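Local coordinates for beta-lactamase-like protein (Koribacter versatilis, PDB 6B9V) that probably acts as a metal-dependent diphosphatase of the PhnP family that cleaves reactive FAD photoproducts, using a metallo-beta-lactamase-like fold, at residues I53-D58 and D72-T77; G101-L106 and Q135-R140. One frame throughout, in Å; residues are numbered along the deposited sequence.

Contact 1 of 2, residues I53-D58 and D72-T77; sequences IDTTPD and DAIVYT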
ATOM      1  N   ILE A  53       2.362   8.775  13.224  1.00 15.42           N
ATOM      2  CA  ILE A  53       2.653   7.561  13.967  1.00 12.94           C
ATOM      3  C   ILE A  53       2.348   6.393  13.052  1.00 15.96           C
ATOM      4  O   ILE A  53       1.172   6.133  12.742  1.00 15.15           O
ATOM      5  CB  ILE A  53       1.839   7.447  15.289  1.00 15.64           C
ATOM      6  CG1 ILE A  53       2.145   8.636  16.207  1.00 18.63           C
ATOM      7  CG2 ILE A  53       2.176   6.139  16.009  1.00 17.35           C
ATOM      8  CD1 ILE A  53       1.434   8.570  17.556  1.00 20.97           C
ATOM      9  N   ASP A  54       3.434   5.744  12.613  1.00 13.42           N
ATOM     10  CA  ASP A  54       3.450   4.554  11.733  1.00 12.60           C
ATOM     11  C   ASP A  54       3.172   4.897  10.262  1.00 17.01           C
ATOM     12  O   ASP A  54       2.459   5.842   9.950  1.00 17.40           O
ATOM     13  CB  ASP A  54       2.461   3.481  12.232  1.00 18.21           C
ATOM     14  CG  ASP A  54       2.950   2.782  13.506  1.00 17.20           C
ATOM     15  OD1 ASP A  54       4.159   2.874  13.809  1.00 19.02           O
ATOM     16  OD2 ASP A  54       2.138   2.139  14.202  1.00 15.25           O
ATOM     17  N   THR A  55       3.772   4.129   9.359  1.00 15.80           N
ATOM     18  CA  THR A  55       3.555   4.331   7.933  1.00 16.11           C
ATOM     19  C   THR A  55       2.975   3.064   7.335  1.00 12.39           C
ATOM     20  O   THR A  55       3.722   2.173   6.926  1.00 14.02           O
ATOM     21  CB  THR A  55       4.857   4.699   7.192  1.00 13.17           C
ATOM     22  OG1 THR A  55       5.854   3.707   7.449  1.00 14.18           O
ATOM     23  CG2 THR A  55       5.366   6.079   7.638  1.00 15.47           C
ATOM     24  N   THR A  56       1.646   2.988   7.290  1.00 14.84           N
ATOM     25  CA  THR A  56       0.962   1.769   6.874  1.00 15.39           C
ATOM     26  C   THR A  56       1.055   1.598   5.363  1.00 15.68           C
ATOM     27  O   THR A  56       1.358   2.543   4.654  1.00 14.17           O
ATOM     28  CB  THR A  56      -0.540   1.768   7.279  1.00 12.85           C
ATOM     29  OG1 THR A  56      -1.315   2.514   6.318  1.00 13.16           O
ATOM     30  CG2 THR A  56      -0.739   2.329   8.695  1.00 13.71           C
ATOM     31  N   PRO A  57       0.803   0.382   4.874  1.00 17.64           N
ATOM     32  CA  PRO A  57       0.728   0.190   3.423  1.00 17.78           C
ATOM     33  C   PRO A  57      -0.307   1.091   2.752  1.00 15.00           C
ATOM     34  O   PRO A  57      -0.251   1.243   1.530  1.00 15.82           O
ATOM     35  CB  PRO A  57       0.339  -1.287   3.283  1.00 13.92           C
ATOM     36  CG  PRO A  57      -0.161  -1.710   4.695  1.00 15.08           C
ATOM     37  CD  PRO A  57       0.686  -0.890   5.608  1.00 14.64           C
ATOM     38  N   ASP A  58      -1.230   1.674   3.517  1.00 13.59           N
ATOM     39  CA  ASP A  58      -2.196   2.623   2.946  1.00 12.15           C
ATOM     40  C   ASP A  58      -1.753   4.079   3.031  1.00 12.28           C
ATOM     41  O   ASP A  58      -2.556   4.979   2.816  1.00 13.15           O
ATOM     42  CB  ASP A  58      -3.566   2.470   3.636  1.00 11.19           C
ATOM     43  CG  ASP A  58      -4.142   1.085   3.464  1.00 19.03           C
ATOM     44  OD1 ASP A  58      -4.084   0.556   2.329  1.00 14.56           O
ATOM     45  OD2 ASP A  58      -4.641   0.502   4.457  1.00 15.30           O
ATOM     46  N   ASP A  72       6.801  16.364   9.473  1.00 17.32           N
ATOM     47  CA  ASP A  72       7.930  16.864  10.246  1.00 15.85           C
ATOM     48  C   ASP A  72       8.677  15.781  11.008  1.00 24.32           C
ATOM     49  O   ASP A  72       9.872  15.908  11.262  1.00 22.43           O
ATOM     50  CB  ASP A  72       7.455  17.970  11.185  1.00 20.06           C
ATOM     51  CG  ASP A  72       6.916  19.168  10.412  1.00 30.43           C
ATOM     52  OD1 ASP A  72       7.741  19.977   9.925  1.00 28.79           O
ATOM     53  OD2 ASP A  72       5.678  19.267  10.245  1.00 22.94           O
ATOM     54  N   ALA A  73       7.974  14.726  11.384  1.00 19.72           N
ATOM     55  CA  ALA A  73       8.609  13.604  12.042  1.00 16.43           C
ATOM     56  C   ALA A  73       7.712  12.383  11.910  1.00 20.24           C
ATOM     57  O   ALA A  73       6.486  12.505  11.824  1.00 16.01           O
ATOM     58  CB  ALA A  73       8.889  13.929  13.525  1.00 17.55           C
ATOM     59  N   ILE A  74       8.334  11.207  11.865  1.00 19.88           N
ATOM     60  CA  ILE A  74       7.606   9.946  11.878  1.00 21.87           C
ATOM     61  C   ILE A  74       8.040   9.131  13.089  1.00 21.19           C
ATOM     62  O   ILE A  74       9.237   8.984  13.361  1.00 19.70           O
ATOM     63  CB  ILE A  74       7.846   9.134  10.585  1.00 20.21           C
ATOM     64  CG1 ILE A  74       7.408   9.960   9.369  1.00 19.57           C
ATOM     65  CG2 ILE A  74       7.125   7.768  10.657  1.00 21.11           C
ATOM     66  CD1 ILE A  74       7.737   9.349   8.034  1.00 21.70           C
ATOM     67  N   VAL A  75       7.065   8.613  13.819  1.00 19.31           N
ATOM     68  CA  VAL A  75       7.328   7.833  15.024  1.00 17.19           C
ATOM     69  C   VAL A  75       6.734   6.432  14.860  1.00 14.47           C
ATOM     70  O   VAL A  75       5.575   6.309  14.466  1.00 16.72           O
ATOM     71  CB  VAL A  75       6.724   8.519  16.269  1.00 20.21           C
ATOM     72  CG1 VAL A  75       6.990   7.686  17.520  1.00 23.73           C
ATOM     73  CG2 VAL A  75       7.320   9.909  16.448  1.00 19.18           C
ATOM     74  N   TYR A  76       7.510   5.388  15.156  1.00 14.99           N
ATOM     75  CA  TYR A  76       7.025   4.015  15.004  1.00 14.77           C
ATOM     76  C   TYR A  76       6.660   3.320  16.317  1.00 14.05           C
ATOM     77  O   TYR A  76       7.407   3.402  17.300  1.00 17.57           O
ATOM     78  CB  TYR A  76       8.072   3.163  14.274  1.00 16.03           C
ATOM     79  CG  TYR A  76       8.126   3.488  12.795  1.00 18.79           C
ATOM     80  CD1 TYR A  76       9.021   4.431  12.307  1.00 15.91           C
ATOM     81  CD2 TYR A  76       7.265   2.873  11.901  1.00 16.50           C
ATOM     82  CE1 TYR A  76       9.068   4.749  10.947  1.00 18.12           C
ATOM     83  CE2 TYR A  76       7.293   3.183  10.551  1.00 13.64           C
ATOM     84  CZ  TYR A  76       8.213   4.114  10.075  1.00 18.21           C
ATOM     85  OH  TYR A  76       8.252   4.436   8.727  1.00 16.53           O
ATOM     86  N   THR A  77       5.532   2.604  16.311  1.00 14.88           N
ATOM     87  CA  THR A  77       5.184   1.729  17.440  1.00 18.29           C
ATOM     88  C   THR A  77       5.984   0.408  17.402  1.00 17.35           C
ATOM     89  O   THR A  77       6.493  -0.052  18.437  1.00 16.80           O
ATOM     90  CB  THR A  77       3.670   1.402  17.461  1.00 15.70           C
ATOM     91  OG1 THR A  77       3.304   0.757  16.236  1.00 15.88           O
ATOM     92  CG2 THR A  77       2.839   2.670  17.647  1.00 16.66           C
TER

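Contact 2 of 2, residues G101-L106 and Q135-R140; sequences GARVPL and QVEMHR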
ATOM      1  N   GLY A 101      15.201  21.263   3.252  1.00 43.54           N
ATOM      2  CA  GLY A 101      16.615  20.949   3.263  1.00 42.11           C
ATOM      3  C   GLY A 101      17.002  19.760   4.115  1.00 41.91           C
ATOM      4  O   GLY A 101      17.913  19.015   3.759  1.00 48.93           O
ATOM      5  N   ALA A 102      16.321  19.582   5.241  1.00 38.19           N
ATOM      6  CA  ALA A 102      16.646  18.496   6.161  1.00 37.86           C
ATOM      7  C   ALA A 102      15.970  17.189   5.767  1.00 37.67           C
ATOM      8  O   ALA A 102      14.906  17.186   5.148  1.00 41.20           O
ATOM      9  CB  ALA A 102      16.252  18.874   7.579  1.00 43.71           C
ATOM     10  N   ARG A 103      16.598  16.076   6.128  1.00 31.90           N
ATOM     11  CA  ARG A 103      15.961  14.777   5.973  1.00 31.07           C
ATOM     12  C   ARG A 103      14.753  14.685   6.901  1.00 34.23           C
ATOM     13  O   ARG A 103      14.698  15.368   7.926  1.00 34.04           O
ATOM     14  CB  ARG A 103      16.940  13.644   6.280  1.00 36.96           C
ATOM     15  CG  ARG A 103      18.174  13.600   5.382  1.00 47.90           C
ATOM     16  CD  ARG A 103      19.121  12.510   5.847  1.00 55.56           C
ATOM     17  NE  ARG A 103      20.245  12.316   4.938  1.00 68.19           N
ATOM     18  CZ  ARG A 103      21.276  11.518   5.196  1.00 80.34           C
ATOM     19  NH1 ARG A 103      21.329  10.845   6.339  1.00 82.98           N
ATOM     20  NH2 ARG A 103      22.259  11.396   4.313  1.00 85.36           N
ATOM     21  N   VAL A 104      13.790  13.845   6.529  1.00 30.25           N
ATOM     22  CA  VAL A 104      12.674  13.492   7.412  1.00 25.43           C
ATOM     23  C   VAL A 104      13.182  12.570   8.526  1.00 27.50           C
ATOM     24  O   VAL A 104      13.735  11.497   8.249  1.00 27.00           O
ATOM     25  CB  VAL A 104      11.528  12.789   6.635  1.00 29.30           C
ATOM     26  CG1 VAL A 104      10.405  12.321   7.582  1.00 23.18           C
ATOM     27  CG2 VAL A 104      10.966  13.694   5.541  1.00 26.17           C
ATOM     28  N   PRO A 105      13.015  12.984   9.790  1.00 24.13           N
ATOM     29  CA  PRO A 105      13.477  12.115  10.874  1.00 26.26           C
ATOM     30  C   PRO A 105      12.474  10.998  11.212  1.00 25.37           C
ATOM     31  O   PRO A 105      11.278  11.249  11.343  1.00 24.40           O
ATOM     32  CB  PRO A 105      13.646  13.086  12.045  1.00 22.70           C
ATOM     33  CG  PRO A 105      12.623  14.150  11.791  1.00 25.67           C
ATOM     34  CD  PRO A 105      12.446  14.248  10.289  1.00 25.23           C
ATOM     35  N   LEU A 106      12.979   9.774  11.322  1.00 24.84           N
ATOM     36  CA  LEU A 106      12.199   8.621  11.756  1.00 23.35           C
ATOM     37  C   LEU A 106      12.623   8.223  13.157  1.00 24.30           C
ATOM     38  O   LEU A 106      13.803   8.172  13.451  1.00 27.13           O
ATOM     39  CB  LEU A 106      12.392   7.430  10.824  1.00 26.07           C
ATOM     40  CG  LEU A 106      12.401   7.618   9.313  1.00 31.95           C
ATOM     41  CD1 LEU A 106      12.543   6.246   8.674  1.00 28.37           C
ATOM     42  CD2 LEU A 106      11.149   8.321   8.824  1.00 23.67           C
ATOM     43  N   GLN A 135      17.232  11.873   2.337  1.00 63.21           N
ATOM     44  CA  GLN A 135      15.776  11.851   2.346  1.00 55.98           C
ATOM     45  C   GLN A 135      15.271  11.633   3.768  1.00 48.41           C
ATOM     46  O   GLN A 135      14.532  12.459   4.305  1.00 45.97           O
ATOM     47  CB  GLN A 135      15.227  10.761   1.421  1.00 55.36           C
ATOM     48  CG  GLN A 135      16.090  10.449   0.215  1.00 66.05           C
ATOM     49  CD  GLN A 135      17.261   9.544   0.553  1.00 76.90           C
ATOM     50  OE1 GLN A 135      17.220   8.790   1.528  1.00 78.17           O
ATOM     51  NE2 GLN A 135      18.320   9.627  -0.246  1.00 83.75           N
ATOM     52  N   VAL A 136      15.673  10.517   4.376  1.00 38.12           N
ATOM     53  CA  VAL A 136      15.224  10.187   5.729  1.00 40.67           C
ATOM     54  C   VAL A 136      16.400   9.816   6.632  1.00 44.34           C
ATOM     55  O   VAL A 136      17.427   9.327   6.157  1.00 46.89           O
ATOM     56  CB  VAL A 136      14.201   9.025   5.721  1.00 37.42           C
ATOM     57  CG1 VAL A 136      13.048   9.349   4.791  1.00 34.51           C
ATOM     58  CG2 VAL A 136      14.869   7.721   5.312  1.00 41.59           C
ATOM     59  N   GLU A 137      16.259  10.063   7.933  1.00 36.57           N
ATOM     60  CA  GLU A 137      17.320   9.731   8.884  1.00 35.43           C
ATOM     61  C   GLU A 137      16.750   9.043  10.115  1.00 34.89           C
ATOM     62  O   GLU A 137      15.720   9.464  10.629  1.00 37.14           O
ATOM     63  CB  GLU A 137      18.092  10.988   9.300  1.00 39.59           C
ATOM     64  CG  GLU A 137      17.212  12.072   9.908  1.00 47.57           C
ATOM     65  CD  GLU A 137      17.996  13.285  10.358  1.00 55.98           C
ATOM     66  OE1 GLU A 137      19.190  13.390  10.001  1.00 59.69           O
ATOM     67  OE2 GLU A 137      17.417  14.131  11.074  1.00 56.57           O
ATOM     68  N   MET A 138      17.426   7.996  10.588  1.00 33.60           N
ATOM     69  CA  MET A 138      16.964   7.230  11.750  1.00 34.60           C
ATOM     70  C   MET A 138      17.432   7.781  13.100  1.00 34.60           C
ATOM     71  O   MET A 138      18.601   8.118  13.289  1.00 34.57           O
ATOM     72  CB  MET A 138      17.426   5.772  11.643  1.00 38.40           C
ATOM     73  CG  MET A 138      16.627   4.898  10.696  1.00 47.89           C
ATOM     74  SD  MET A 138      15.028   4.402  11.370  1.00 61.37           S
ATOM     75  CE  MET A 138      15.381   4.317  13.124  1.00 55.33           C
ATOM     76  N   HIS A 139      16.506   7.820  14.051  1.00 33.26           N
ATOM     77  CA  HIS A 139      16.772   8.198  15.430  1.00 32.89           C
ATOM     78  C   HIS A 139      16.258   7.101  16.377  1.00 35.30           C
ATOM     79  O   HIS A 139      15.113   6.620  16.252  1.00 27.75           O
ATOM     80  CB  HIS A 139      16.106   9.538  15.770  1.00 34.42           C
ATOM     81  CG  HIS A 139      16.571  10.689  14.929  1.00 32.41           C
ATOM     82  ND1 HIS A 139      17.499  11.607  15.372  1.00 39.89           N
ATOM     83  CD2 HIS A 139      16.221  11.082  13.681  1.00 37.22           C
ATOM     84  CE1 HIS A 139      17.708  12.511  14.429  1.00 44.58           C
ATOM     85  NE2 HIS A 139      16.947  12.213  13.391  1.00 42.39           N
ATOM     86  N   ARG A 140      17.103   6.716  17.327  1.00 35.04           N
ATOM     87  CA  ARG A 140      16.778   5.624  18.243  1.00 33.73           C
ATOM     88  C   ARG A 140      15.886   6.056  19.408  1.00 33.26           C
ATOM     89  O   ARG A 140      16.172   7.026  20.105  1.00 39.70           O
ATOM     90  CB  ARG A 140      18.061   4.999  18.792  1.00 29.26           C
ATOM     91  CG  ARG A 140      17.840   3.919  19.853  1.00 33.93           C
ATOM     92  CD  ARG A 140      17.363   2.611  19.236  1.00 35.25           C
ATOM     93  NE  ARG A 140      18.252   2.160  18.169  1.00 34.77           N
ATOM     94  CZ  ARG A 140      19.307   1.373  18.355  1.00 38.57           C
ATOM     95  NH1 ARG A 140      19.615   0.945  19.571  1.00 44.88           N
ATOM     96  NH2 ARG A 140      20.058   1.016  17.325  1.00 36.75           N
TER
HETATM   97  O   HOH W   1      16.058  16.570  10.037  1.00 47.28           O

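Contact 1 of 2, residues I53-D58 and D72-T77
Asp-54 turns its carboxylate to Thr-77 and is gripped there by two hydrogen bonds. Chi1 (-72°) sets CG anti to its own carbonyl carbon, beside the backbone N; the carboxylate end comes nearer to segment 72-77 although CB points away. OD1 accepts from the backbone N of Thr-77 at 2.9 Å, on the syn side and slightly out of the carboxylate plane. OD2 receives OG1 of Thr-77 at 2.7 Å through its syn lone pair. The two side chains cross at about a right angle. OD2 is also hydrogen-bonded to ND1 of His-83, a manganese ligand. Asp-54 is thus a second-shell residue that can position His-83, and three bonds, two to Thr-77 and one to His-83, hold the carboxylate's rotation.

This buried contact lies in the interior of the metallo-beta-lactamase fold, at the strand ends beside the dinuclear manganese site. Strands 49-53 and 73-75 run parallel, joined through helix 59-66 as a beta-alpha-beta crossover. Where strand 49-53 ends, Asp-54 N still donates to Val-75 O at 2.9 Å.

The end of the Tyr-76 side chain comes back to Thr-55, although CB points away from segment 53-58. Tyr-76 OH and Thr-55 OG1 share a hydrogen bond of 2.8 Å, with OG1 at the ring edge, near its plane. Asp-54 OD1 comes obliquely to the same ring, 3.6 Å from Tyr-76 CD2. The methyl CG2 of Thr-55 meets CG2 of Ile-74 at 3.9 Å, the two side chains crossing squarely. Ile-53 CG2 touches the Thr-77 methyl, CG2, at the same distance.

Contact 2 of 2, residues G101-L106 and Q135-R140
Arg-103 packs on the start of segment 135-140, where strands 104-108 and 136-140 pair in parallel at the outer end of a mixed sheet of the metallo-beta-lactamase fold. Its CB sits 3.3 Å from Gln-135 O. The next atom, CG, approaches Gln-135 N. CD then comes to 3.6 Å from Val-136 O and also touches CB of Glu-137. The chain is extended from CG to NE. NE lies 4.0 Å from Gln-135 N and NH1 4.2 Å from Val-136 O, both loose contacts. The guanidinium has Glu-137 CB at its edge, near its plane. No salt bridge joins Arg-103 to Glu-137, since NH1 stays 4.9 Å from OE1.

Four backbone bonds tie the strands. Val-104 N donates to Gln-135 O, Glu-137 N to Val-104 O, Leu-106 N to Glu-137 O and His-139 N to Leu-106 O. The Leu-106 N-H...O bond to Glu-137 O is almost straight, 177° at the hydrogen.

Val-104, Leu-106, Val-136 and Met-138 share one face of the sheet. There Leu-106 CB and CD1 both lie 4.1 Å from Met-138 SD, and the two side chains cross obliquely. Helix 110-119 touches Met-138 on this face.

Pro-105 and Glu-137 lie on the other face, and the His-139 ring reaches over to them. Pro-105 CB meets His-139 CD2 at 3.7 Å, obliquely to the ring. A water donates to both Arg-103 O and Glu-137 OE2, linking the two segments. The same OE2 accepts from His-139 NE2 at 3.0 Å; it lies in the imidazole plane, while NE2 stands above the carboxylate plane, 63° out of it.

Overall arrangement
Contact 1 closes before contact 2 opens along the chain, and their centres lie 13 Å apart. Both belong to one mixed sheet, in which strands 49-53, 73-75, 104-108 and 136-140 follow one another in parallel. Strands 73-75 and 104-108 are the neighbours joining the two contacts. Ile-74 N probably bonds to Pro-105 O, and Ile-74 CD1 packs on Leu-106 CD2 and Val-104 CG1. The centre of contact 1 lies about 8 Å from that of the chain, beside the manganese ligands. The centre of contact 2 lies about 20 Å from it, at an outermost strand away from the annotated sites. This half of the sheet thus leads from strands beside the metal site to edge strand 136-140.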